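Local coordinates for dihydroorotate dehydrogenase (Schistosoma mansoni, PDB 6UY4), which probably catalyses the FMN-dependent oxidation of (S)-dihydroorotate to orotate with a quinone as electron acceptor, a step of de novo pyrimidine synthesis, at residues Tyr55-Tyr59 with Gly60-His64; Pro244-Asn247 with Asp248-Lys252; Glu280-Cys284 with Gly285-Ile289; Ser342-Asn345 with Ala346-Leu350; Val351-Tyr354 with Thr355-Val358. One frame throughout, in Å; residues are numbered along the deposited sequence.

Interaction 1 of 5, residues Tyr55-Tyr59 with Gly60-His64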
# COMPACT_ATOMS: atom_id res chain seq x y z
N TYR A 55 -13.12 -6.27 11.09
CA TYR A 55 -14.50 -6.47 11.52
C TYR A 55 -14.96 -5.32 12.41
O TYR A 55 -16.11 -4.88 12.33
CB TYR A 55 -14.63 -7.81 12.24
CG TYR A 55 -16.02 -8.12 12.74
CD1 TYR A 55 -16.96 -8.73 11.92
CD2 TYR A 55 -16.40 -7.82 14.05
CE1 TYR A 55 -18.23 -9.03 12.38
CE2 TYR A 55 -17.67 -8.11 14.51
CZ TYR A 55 -18.58 -8.71 13.67
OH TYR A 55 -19.84 -9.00 14.13
N LEU A 56 -14.07 -4.83 13.28
CA LEU A 56 -14.44 -3.74 14.18
C LEU A 56 -14.59 -2.43 13.41
O LEU A 56 -15.56 -1.68 13.62
CB LEU A 56 -13.41 -3.60 15.29
CG LEU A 56 -13.29 -4.77 16.27
CD1 LEU A 56 -12.23 -4.49 17.32
CD2 LEU A 56 -14.64 -5.04 16.92
N ALA A 57 -13.64 -2.12 12.53
CA ALA A 57 -13.68 -0.87 11.78
C ALA A 57 -14.84 -0.83 10.79
O ALA A 57 -15.25 0.27 10.40
CB ALA A 57 -12.36 -0.65 11.05
N SER A 58 -15.37 -1.98 10.39
CA SER A 58 -16.50 -1.99 9.46
C SER A 58 -17.79 -1.54 10.14
O SER A 58 -18.68 -1.02 9.46
CB SER A 58 -16.67 -3.39 8.87
OG SER A 58 -16.87 -4.36 9.88
N TYR A 59 -17.91 -1.74 11.45
CA TYR A 59 -19.11 -1.36 12.19
C TYR A 59 -18.97 -0.03 12.91
O TYR A 59 -19.92 0.40 13.57
CB TYR A 59 -19.47 -2.45 13.20
CG TYR A 59 -20.11 -3.67 12.57
CD1 TYR A 59 -21.47 -3.69 12.29
CD2 TYR A 59 -19.36 -4.80 12.26
CE1 TYR A 59 -22.07 -4.80 11.72
CE2 TYR A 59 -19.95 -5.91 11.69
CZ TYR A 59 -21.30 -5.91 11.42
OH TYR A 59 -21.89 -7.01 10.85
N GLY A 60 -17.82 0.64 12.80
CA GLY A 60 -17.61 1.92 13.43
C GLY A 60 -16.90 1.88 14.76
O GLY A 60 -16.53 2.94 15.28
N PHE A 61 -16.69 0.69 15.33
CA PHE A 61 -15.99 0.54 16.61
C PHE A 61 -14.52 0.90 16.41
O PHE A 61 -13.64 0.05 16.33
CB PHE A 61 -16.15 -0.87 17.16
CG PHE A 61 -17.55 -1.20 17.59
CD1 PHE A 61 -18.42 -1.86 16.74
CD2 PHE A 61 -18.00 -0.84 18.85
CE1 PHE A 61 -19.71 -2.16 17.14
CE2 PHE A 61 -19.29 -1.14 19.26
CZ PHE A 61 -20.14 -1.80 18.40
N ILE A 62 -14.27 2.21 16.32
CA ILE A 62 -12.93 2.73 16.08
C ILE A 62 -12.91 4.20 16.47
O ILE A 62 -13.88 4.92 16.21
CB ILE A 62 -12.51 2.51 14.61
CG1 ILE A 62 -11.08 2.99 14.36
CG2 ILE A 62 -13.49 3.20 13.66
CD1 ILE A 62 -10.53 2.56 13.02
N PRO A 63 -11.86 4.68 17.13
CA PRO A 63 -11.80 6.10 17.52
C PRO A 63 -11.80 7.01 16.30
O PRO A 63 -10.95 6.90 15.42
CB PRO A 63 -10.49 6.21 18.30
CG PRO A 63 -10.24 4.83 18.80
CD PRO A 63 -10.75 3.91 17.73
N HIS A 64 -12.78 7.91 16.25
CA HIS A 64 -12.87 8.87 15.16
C HIS A 64 -11.99 10.08 15.43
O HIS A 64 -11.59 10.35 16.56
CB HIS A 64 -14.33 9.30 14.95
CG HIS A 64 -15.23 8.20 14.51
ND1 HIS A 64 -16.61 8.33 14.49
CD2 HIS A 64 -14.97 6.95 14.07
CE1 HIS A 64 -17.15 7.20 14.06
NE2 HIS A 64 -16.17 6.35 13.80

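Interaction 2 of 5, residues Pro244-Asn247 with Asp248-Lys252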
# COMPACT_ATOMS: atom_id res chain seq x y z
N PRO A 244 11.28 -2.03 -3.75
CA PRO A 244 12.56 -1.38 -3.44
C PRO A 244 13.79 -2.22 -3.77
O PRO A 244 14.91 -1.75 -3.55
CB PRO A 244 12.46 -1.14 -1.92
CG PRO A 244 11.62 -2.28 -1.45
CD PRO A 244 10.62 -2.54 -2.54
N ASP A 245 13.60 -3.43 -4.28
CA ASP A 245 14.71 -4.34 -4.55
C ASP A 245 15.18 -4.28 -6.00
O ASP A 245 16.07 -5.06 -6.38
CB ASP A 245 14.30 -5.77 -4.20
CG ASP A 245 13.85 -5.91 -2.76
OD1 ASP A 245 14.38 -5.17 -1.91
OD2 ASP A 245 12.97 -6.75 -2.48
N GLU A 246 14.63 -3.39 -6.81
CA GLU A 246 15.08 -3.25 -8.19
C GLU A 246 16.48 -2.64 -8.22
O GLU A 246 16.79 -1.72 -7.47
CB GLU A 246 14.11 -2.37 -8.98
CG GLU A 246 12.65 -2.77 -8.87
CD GLU A 246 12.28 -3.95 -9.75
OE1 GLU A 246 13.17 -4.45 -10.48
OE2 GLU A 246 11.11 -4.37 -9.72
N ASN A 247 17.33 -3.18 -9.09
CA ASN A 247 18.66 -2.61 -9.25
C ASN A 247 18.56 -1.27 -9.98
O ASN A 247 17.49 -0.83 -10.39
CB ASN A 247 19.58 -3.59 -9.98
CG ASN A 247 19.01 -4.06 -11.31
OD1 ASN A 247 18.46 -3.27 -12.08
ND2 ASN A 247 19.15 -5.35 -11.59
N ASP A 248 19.71 -0.61 -10.14
CA ASP A 248 19.72 0.73 -10.72
C ASP A 248 19.20 0.74 -12.14
O ASP A 248 18.40 1.60 -12.51
CB ASP A 248 21.14 1.31 -10.67
CG ASP A 248 21.62 1.54 -9.25
OD1 ASP A 248 20.79 1.89 -8.38
OD2 ASP A 248 22.83 1.37 -9.00
N GLN A 249 19.62 -0.23 -12.96
CA GLN A 249 19.25 -0.22 -14.37
C GLN A 249 17.76 -0.48 -14.56
O GLN A 249 17.09 0.24 -15.31
CB GLN A 249 20.08 -1.25 -15.14
CG GLN A 249 19.90 -1.15 -16.65
CD GLN A 249 20.19 0.24 -17.17
OE1 GLN A 249 19.37 0.83 -17.87
NE2 GLN A 249 21.36 0.77 -16.84
N ASN A 250 17.22 -1.50 -13.89
CA ASN A 250 15.79 -1.78 -14.01
C ASN A 250 14.95 -0.65 -13.44
O ASN A 250 13.87 -0.36 -13.96
CB ASN A 250 15.45 -3.10 -13.31
CG ASN A 250 15.93 -4.31 -14.08
OD1 ASN A 250 15.96 -4.30 -15.31
ND2 ASN A 250 16.30 -5.36 -13.37
N LEU A 251 15.44 0.01 -12.39
CA LEU A 251 14.73 1.17 -11.84
C LEU A 251 14.65 2.29 -12.87
O LEU A 251 13.61 2.95 -13.01
CB LEU A 251 15.44 1.64 -10.57
CG LEU A 251 14.67 2.58 -9.64
CD1 LEU A 251 13.43 1.89 -9.11
CD2 LEU A 251 15.57 3.03 -8.50
N LYS A 252 15.74 2.51 -13.62
CA LYS A 252 15.72 3.52 -14.67
C LYS A 252 14.78 3.12 -15.80
O LYS A 252 14.09 3.97 -16.38
CB LYS A 252 17.13 3.75 -15.21
CG LYS A 252 18.10 4.32 -14.19
CD LYS A 252 19.50 4.42 -14.76
CE LYS A 252 20.47 4.98 -13.73
NZ LYS A 252 21.85 5.12 -14.28

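Interaction 3 of 5, residues Glu280-Cys284 with Gly285-Ile289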
# COMPACT_ATOMS: atom_id res chain seq x y z
N GLU A 280 16.28 -13.18 9.07
CA GLU A 280 15.17 -12.31 9.44
C GLU A 280 13.86 -13.08 9.53
O GLU A 280 12.95 -12.68 10.27
CB GLU A 280 15.04 -11.17 8.43
CG GLU A 280 16.19 -10.17 8.46
CD GLU A 280 16.17 -9.23 7.27
OE1 GLU A 280 15.57 -9.59 6.23
OE2 GLU A 280 16.77 -8.14 7.37
N ALA A 281 13.75 -14.20 8.81
CA ALA A 281 12.50 -14.96 8.80
C ALA A 281 12.40 -15.89 10.01
O ALA A 281 11.31 -16.06 10.57
CB ALA A 281 12.38 -15.75 7.50
N VAL A 282 13.52 -16.50 10.42
CA VAL A 282 13.49 -17.40 11.57
C VAL A 282 13.27 -16.64 12.87
O VAL A 282 12.82 -17.23 13.86
CB VAL A 282 14.77 -18.24 11.64
CG1 VAL A 282 14.95 -19.07 10.38
CG2 VAL A 282 15.98 -17.35 11.88
N ALA A 283 13.58 -15.34 12.89
CA ALA A 283 13.43 -14.56 14.11
C ALA A 283 11.97 -14.27 14.44
O ALA A 283 11.66 -13.96 15.60
CB ALA A 283 14.20 -13.25 14.00
N CYS A 284 11.07 -14.37 13.46
CA CYS A 284 9.66 -14.06 13.67
C CYS A 284 8.73 -15.22 13.35
O CYS A 284 7.51 -15.05 13.42
CB CYS A 284 9.26 -12.84 12.83
SG CYS A 284 9.49 -13.04 11.05
N GLY A 285 9.26 -16.39 12.99
CA GLY A 285 8.45 -17.54 12.68
C GLY A 285 8.10 -17.71 11.22
O GLY A 285 7.40 -18.66 10.88
N ALA A 286 8.57 -16.81 10.35
CA ALA A 286 8.31 -16.96 8.92
C ALA A 286 9.04 -18.15 8.32
O ALA A 286 8.61 -18.67 7.29
CB ALA A 286 8.71 -15.68 8.18
N ALA A 287 10.14 -18.59 8.94
CA ALA A 287 10.89 -19.75 8.48
C ALA A 287 11.09 -20.71 9.65
O ALA A 287 11.28 -20.28 10.79
CB ALA A 287 12.25 -19.33 7.91
N PRO A 288 11.05 -22.03 9.39
CA PRO A 288 10.85 -22.63 8.07
C PRO A 288 9.37 -22.70 7.67
O PRO A 288 8.50 -22.45 8.50
CB PRO A 288 11.42 -24.04 8.24
CG PRO A 288 11.15 -24.35 9.67
CD PRO A 288 11.30 -23.05 10.43
N ILE A 289 9.12 -23.03 6.41
CA ILE A 289 7.76 -23.19 5.90
C ILE A 289 7.34 -24.64 6.12
O ILE A 289 8.05 -25.55 5.67
CB ILE A 289 7.67 -22.81 4.42
CG1 ILE A 289 8.22 -21.40 4.20
CG2 ILE A 289 6.24 -22.91 3.93
CD1 ILE A 289 8.22 -20.97 2.75

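Interaction 4 of 5, residues Ser342-Asn345 with Ala346-Leu350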
# COMPACT_ATOMS: atom_id res chain seq x y z
N SER A 342 10.98 12.91 6.02
CA SER A 342 12.11 12.49 5.20
C SER A 342 11.65 12.07 3.81
O SER A 342 12.28 12.42 2.81
CB SER A 342 12.85 11.34 5.89
OG SER A 342 13.33 11.73 7.16
N LYS A 343 10.54 11.33 3.73
CA LYS A 343 10.02 10.92 2.43
C LYS A 343 9.47 12.11 1.65
O LYS A 343 9.69 12.20 0.44
CB LYS A 343 8.93 9.86 2.61
CG LYS A 343 9.44 8.51 3.12
CD LYS A 343 8.33 7.47 3.13
CE LYS A 343 8.82 6.14 3.66
NZ LYS A 343 9.90 5.55 2.82
N LEU A 344 8.77 13.02 2.33
CA LEU A 344 8.23 14.19 1.64
C LEU A 344 9.35 15.08 1.12
O LEU A 344 9.24 15.64 0.02
CB LEU A 344 7.30 14.97 2.57
CG LEU A 344 5.98 14.29 2.96
CD1 LEU A 344 5.18 15.19 3.88
CD2 LEU A 344 5.18 13.93 1.72
N ASN A 345 10.43 15.24 1.89
CA ASN A 345 11.56 16.03 1.41
C ASN A 345 12.32 15.31 0.31
O ASN A 345 12.95 15.96 -0.53
CB ASN A 345 12.50 16.36 2.57
CG ASN A 345 11.89 17.35 3.55
OD1 ASN A 345 11.05 18.17 3.18
ND2 ASN A 345 12.32 17.27 4.81
N ALA A 346 12.28 13.97 0.29
CA ALA A 346 12.98 13.21 -0.73
C ALA A 346 12.30 13.27 -2.09
O ALA A 346 12.92 12.90 -3.09
CB ALA A 346 13.11 11.75 -0.29
N GLY A 347 11.05 13.73 -2.16
CA GLY A 347 10.37 13.87 -3.43
C GLY A 347 8.94 13.38 -3.44
O GLY A 347 8.27 13.42 -4.48
N ALA A 348 8.45 12.92 -2.29
CA ALA A 348 7.10 12.38 -2.20
C ALA A 348 6.09 13.49 -1.95
O ALA A 348 6.37 14.45 -1.23
CB ALA A 348 7.01 11.33 -1.09
N SER A 349 4.91 13.35 -2.56
CA SER A 349 3.80 14.26 -2.32
C SER A 349 2.77 13.69 -1.35
O SER A 349 2.04 14.46 -0.72
CB SER A 349 3.12 14.63 -3.64
OG SER A 349 4.00 15.33 -4.49
N LEU A 350 2.70 12.37 -1.24
CA LEU A 350 1.85 11.70 -0.27
C LEU A 350 2.67 10.62 0.43
O LEU A 350 3.73 10.20 -0.05
CB LEU A 350 0.62 11.08 -0.93
CG LEU A 350 -0.38 12.05 -1.57
CD1 LEU A 350 -1.49 11.29 -2.28
CD2 LEU A 350 -0.96 12.98 -0.52

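Interaction 5 of 5, residues Val351-Tyr354 with Thr355-Val358. With FMN (flavin mononucleotide), chain G; QLA (2-[(4-fluorophenyl)amino]-3-hydroxynaphthalene-1,4-dione), chain B.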
# COMPACT_ATOMS: atom_id res chain seq x y z
N VAL A 351 2.17 10.16 1.57
CA VAL A 351 2.82 9.10 2.33
C VAL A 351 1.76 8.11 2.82
O VAL A 351 0.61 8.48 3.08
CB VAL A 351 3.64 9.65 3.52
CG1 VAL A 351 4.85 10.43 3.03
CG2 VAL A 351 2.77 10.52 4.42
N GLN A 352 2.17 6.85 2.94
CA GLN A 352 1.28 5.79 3.39
C GLN A 352 2.02 4.91 4.40
O GLN A 352 3.26 4.89 4.45
CB GLN A 352 0.77 4.93 2.23
CG GLN A 352 -0.09 5.67 1.23
CD GLN A 352 -0.45 4.83 0.02
OE1 GLN A 352 -0.03 3.68 -0.10
NE2 GLN A 352 -1.23 5.40 -0.89
N LEU A 353 1.25 4.19 5.20
CA LEU A 353 1.81 3.31 6.22
C LEU A 353 0.91 2.09 6.38
O LEU A 353 -0.19 2.03 5.83
CB LEU A 353 1.98 4.05 7.56
CG LEU A 353 0.74 4.71 8.19
CD1 LEU A 353 -0.00 3.76 9.11
CD2 LEU A 353 1.14 5.98 8.93
N TYR A 354 1.40 1.12 7.14
CA TYR A 354 0.67 -0.12 7.38
C TYR A 354 1.13 -0.76 8.68
O TYR A 354 0.34 -0.94 9.61
CB TYR A 354 0.87 -1.09 6.20
CG TYR A 354 -0.05 -2.29 6.19
CD1 TYR A 354 -0.92 -2.50 5.13
CD2 TYR A 354 -0.04 -3.23 7.22
CE1 TYR A 354 -1.75 -3.60 5.10
CE2 TYR A 354 -0.87 -4.33 7.20
CZ TYR A 354 -1.73 -4.51 6.13
OH TYR A 354 -2.56 -5.60 6.10
N THR A 355 2.42 -1.10 8.75
CA THR A 355 2.93 -1.84 9.90
C THR A 355 2.86 -1.01 11.18
O THR A 355 2.50 -1.53 12.24
CB THR A 355 4.36 -2.30 9.64
OG1 THR A 355 4.39 -3.12 8.46
CG2 THR A 355 4.89 -3.10 10.82
N SER A 356 3.19 0.28 11.09
CA SER A 356 3.09 1.13 12.27
C SER A 356 1.66 1.27 12.76
O SER A 356 1.45 1.55 13.94
CB SER A 356 3.67 2.52 11.97
OG SER A 356 3.04 3.10 10.85
N PHE A 357 0.67 1.06 11.89
CA PHE A 357 -0.71 1.02 12.34
C PHE A 357 -0.98 -0.23 13.18
O PHE A 357 -1.84 -0.21 14.06
CB PHE A 357 -1.66 1.08 11.15
CG PHE A 357 -3.11 1.06 11.52
CD1 PHE A 357 -3.84 -0.12 11.48
CD2 PHE A 357 -3.76 2.22 11.92
CE1 PHE A 357 -5.17 -0.15 11.83
CE2 PHE A 357 -5.10 2.20 12.26
CZ PHE A 357 -5.81 1.02 12.22
N VAL A 358 -0.25 -1.31 12.92
CA VAL A 358 -0.40 -2.52 13.71
C VAL A 358 0.18 -2.33 15.11
O VAL A 358 -0.42 -2.75 16.11
CB VAL A 358 0.25 -3.72 13.00
CG1 VAL A 358 0.29 -4.94 13.91
CG2 VAL A 358 -0.50 -4.04 11.71
N1 FMN G . 0.72 -3.88 -1.00
C2 FMN G . -0.05 -3.93 -2.15
O2 FMN G . 0.20 -3.19 -3.09
N3 FMN G . -1.11 -4.81 -2.23
C4 FMN G . -1.40 -5.65 -1.18
O4 FMN G . -2.35 -6.44 -1.25
C4A FMN G . -0.63 -5.60 -0.02
N5 FMN G . -0.92 -6.44 1.04
C5A FMN G . -0.15 -6.39 2.18
C6 FMN G . -0.44 -7.23 3.25
C7 FMN G . 0.32 -7.19 4.40
C7M FMN G . 0.00 -8.11 5.55
C8 FMN G . 1.39 -6.31 4.50
C8M FMN G . 2.22 -6.26 5.74
C9 FMN G . 1.69 -5.46 3.43
C9A FMN G . 0.92 -5.50 2.27
N10 FMN G . 1.20 -4.66 1.21
C10 FMN G . 0.43 -4.72 0.06
C1' FMN G . 2.35 -3.70 1.27
C2' FMN G . 1.91 -2.38 1.89
O2' FMN G . 0.80 -1.87 1.19
C3' FMN G . 3.03 -1.35 1.85
O3' FMN G . 3.53 -1.25 0.53
C4' FMN G . 4.18 -1.71 2.79
O4' FMN G . 3.73 -2.54 3.84
C5' FMN G . 4.73 -0.42 3.38
O5' FMN G . 5.61 -0.69 4.44
P FMN G . 5.20 -0.21 5.92
O1P FMN G . 6.33 -0.56 6.86
O2P FMN G . 4.93 1.27 5.93
O3P FMN G . 3.96 -0.96 6.34
C1 QLA B . -3.50 -6.39 11.70
O1 QLA B . -4.00 -6.03 10.65
C2 QLA B . -4.19 -6.02 12.98
O2 QLA B . -5.35 -5.39 12.86
C3 QLA B . -3.59 -6.33 14.22
O3 QLA B . -1.94 -7.63 15.37
C4 QLA B . -4.63 -4.51 15.55
C5 QLA B . -4.14 -3.43 14.82
C6 QLA B . -4.68 -2.17 14.99
C7 QLA B . -5.71 -2.01 15.87
C8 QLA B . -6.23 -3.05 16.59
C9 QLA B . -5.69 -4.31 16.43
C10 QLA B . -2.38 -7.23 14.25
C11 QLA B . -1.73 -7.59 12.98
C12 QLA B . -0.55 -8.34 13.01
C13 QLA B . 0.08 -8.67 11.83
C14 QLA B . -0.46 -8.27 10.61
C15 QLA B . -1.62 -7.53 10.57
C16 QLA B . -2.26 -7.18 11.76
F1 QLA B . -6.24 -0.77 16.04
N1 QLA B . -4.09 -5.81 15.36

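Interaction 1 of 5, residues Tyr55-Tyr59 with Gly60-His64
Leu-56 and Phe-61 meet where helix 46-58 runs out and the chain turns away from it. The carbonyl of Leu-56 faces the amide of Phe-61 at 3.1 Å (Leu-56 O to Phe-61 N), but the N-H points poorly, at 123°, and the bond is weak. The same Leu-56 O also accepts from Tyr-59 N, so one carbonyl is shared by two amides at the helix end. Gly-60 makes the reversal possible: its phi of 97° is a backbone state that would press a CB against the preceding carbonyl oxygen. Phe-61 is then the centre of an inverse gamma turn, closed by a weak bond between Ile-62 N and Gly-60 O.

The inner side is the buried one, where the methyl of Ala-57 meets the end of Ile-62 (CB to CD1, 4.2 Å). Ile-62 reaches it because its CG1 lies anti to its own backbone nitrogen (chi1 -177°). The outward side is solvent-exposed and made of aromatics. There the Phe-61 ring receives Tyr-59 at its edge, with Phe-61 CD1 3.7 Å from Tyr-59 CB, while the Tyr-59 ring itself turns back along the helix and places CE2 over one face of Tyr-55. Ser-58 OG donates to Tyr-55 O at 2.6 Å, from above the carbonyl plane.

Helix 46-58 carries His-50 and Ser-53 of the inhibitor pocket. Near its end Ala-57 touches Ala-98, and beyond it Ile-62 and His-64 rest on Ala-105 and Asn-104 of helix 99-105, and Pro-63 reaches Pro-362.

Interaction 2 of 5, residues Pro244-Asn247 with Asp248-Lys252
Asn-247 and Asn-250 set their side-chain amides at a slant to each other, with the two planes 29° apart, and the Asn-247 group lies beside the first turn of helix 248-259. Its oxygen is aimed at the backbone: Asn-247 OD1 accepts from Asn-250 N at 2.8 Å, with an N-H...O angle of 166° and the donor almost on the extended C=O line. The torsion that allows this places CG between the backbone N and the carbonyl carbon (chi1 54°), folding the amide back over the helix start. Asn-247 is thereby the N-cap. Its main-chain oxygen adds the first helical bond, from Leu-251 N to Asn-247 O at 3.0 Å, and the two acceptors together engage neighbouring amides of the opening turn. In the barrel this is the step from strand 238-242, which carries the FMN-binding Lys-241, into the helix that follows it. Glu-246 approaches Asn-250 from another direction: its carboxylate stands nearly perpendicular to the Asn-250 amide, and its nearest approach is OE1 to Asn-250 CB, 3.9 Å. The buried Leu-251 packs on Lys-317 and Val-318 of helix 305-321, while Asp-245 forms a salt bridge with Lys-310 of the same helix.

Interaction 3 of 5, residues Glu280-Cys284 with Gly285-Ile289
A turn through Gly-285 leads the chain out of the short helix 278-282, and Ala-281 meets Ala-286 and Ala-287 across it. The carbonyl of Ala-281 is the shared acceptor: Ala-286 N lies 2.8 Å from Ala-281 O, and Ala-287 N lies 3.2 Å from the same oxygen, both weak bonds, the first strongly bent at 121°. Cys-284 N adds another weak bond to that atom. The turn depends on Gly-285, whose phi of 93° would bring a CB against the carbonyl oxygen of Cys-284. Small side chains fill the inside. The methyl of Ala-281 touches those of Ala-287 and Ala-286 (CB to CB 3.6 and 3.7 Å), and Val-282 CG1 comes up to Ala-287 CB at 3.7 Å from the exposed side. Cys-284 and Ala-286 lie against the antiparallel sheet that includes strands 128-131 and 136-139, the first of which carries Arg-130 of the inhibitor pocket. Cys-284 holds its sulfur between backbone N and carbonyl carbon (chi1 60°), alongside the Ala-286 methyl (SG to CB 4.0 Å). Trp-131 and Val-138 pack on Cys-284, Tyr-299 lies against Ala-281 and Ala-287, and Arg-140 NH1 donates to Ala-286 O just before the cis peptide bond that precedes Pro-288.

Interaction 4 of 5, residues Ser342-Asn345 with Ala346-Leu350
Lys-343 and Ala-348 are joined by the bond that closes the C-terminal end of helix 337-346. Ala-348 N donates to Lys-343 O at 3.1 Å with an N-H...O angle of 154°, while Gly-347 N makes weak, longer bonds back to Lys-343 O and Leu-344 O. With Gly-347 in positive phi (136°), this is a Schellman motif. Just before it the ordinary helical bond persists, from Ala-346 N to Ser-342 O at 3.0 Å.

Next come the side chains. Leu-344 is extended beyond its CB, with CG beside the backbone N (chi1 -68°), which carries CD2 alongside the backbone of Ala-348, nearest its carbonyl oxygen, with the Ala-348 methyl 4.2 Å away (CD2 to CB). Its backbone also takes part: the CA-H of Leu-344 points at Ala-348 O, 3.4 Å from Leu-344 CA. Ala-348 turns its own methyl back over the last turn, alongside the start of the Lys-343 chain (CB to CB 4.4 Å).

Further out, the long Lys-343 chain leaves the turn and delivers NZ to Thr-312 OG1 and Ser-311 OG of helix 305-321. Leu-315 of that helix touches both Lys-343 and Ala-348, and Pro-85 lies against Leu-344 and Leu-350. Leu-350 then enters the parallel sheet by backbone bonds to Leu-328 and Gly-330, completing a beta-alpha-beta crossover from strand 328-331.

The chemistry is thus mostly main chain: the carbonyls of Ser-342, Lys-343 and Leu-344 find donors within the turn itself, the side chains add apolar packing, and the ammonium of the buried Lys-343 takes its acceptors from two hydroxyls of a neighbouring helix.

Interaction 5 of 5, residues Val351-Tyr354 with Thr355-Val358
The phosphate site of FMN and the inhibitor pocket adjoin at the turn from Tyr-354 into helix 355-360. Thr-355 grips one phosphate oxygen twice: its backbone N lies 2.9 Å from FMN O3P in a fairly straight bond (159°), and its hydroxyl OG1 donates to the same O3P at 3.1 Å. That hydroxyl is also bonded to Ser-303. The turn is tied by weak bonds from Phe-357 N and Val-358 N to Tyr-354 O. As in other TIM barrels that bind a phosphate, the anion sits beyond the C-terminal end of a late strand, here 350-353, near the start of a short helix whose dipole would favour it; Gly-304 N and Gly-333 N bind FMN as well. Tyr-354, with CG anti to the backbone N (chi1 -168°), presents one ring face to the methylated end of the flavin, FMN C8 lying 3.9 Å above the plane and toward its rim. Leu-353 crosses Phe-357 at about a right angle, CD1 reaching Phe-357 CB at 3.8 Å. On the inhibitor side, the two Val-358 methyls lie against the naphthoquinone, CG1 3.5 Å from QLA C11 and CG2 3.6 Å from QLA C16, while Phe-357 brings CE1 to 3.8 Å from QLA C6 and meets Phe-92 edge to face.

In the fold
Interaction 5 is the buried one, its centre about 9 Å from that of the chain, and it touches both ligands; interactions 1 and 2 are surface contacts on opposite sides of the chain's centre, about 39 Å apart between their centres. Interactions 3 and 4 are partly buried. Only interactions 4 and 5 touch, where Leu-344 and Lys-343 of helix 337-346 pack on Val-351, the two following each other in the chain. Interactions 1, 3 and 4 all take the chain out of a helix through a glycine with positive phi, but their side-chain packing differs: aromatic, alanine-rich and leucine on alanine. Interaction 2 instead starts a helix with a side-chain amide, and interaction 5 with a phosphate nearby.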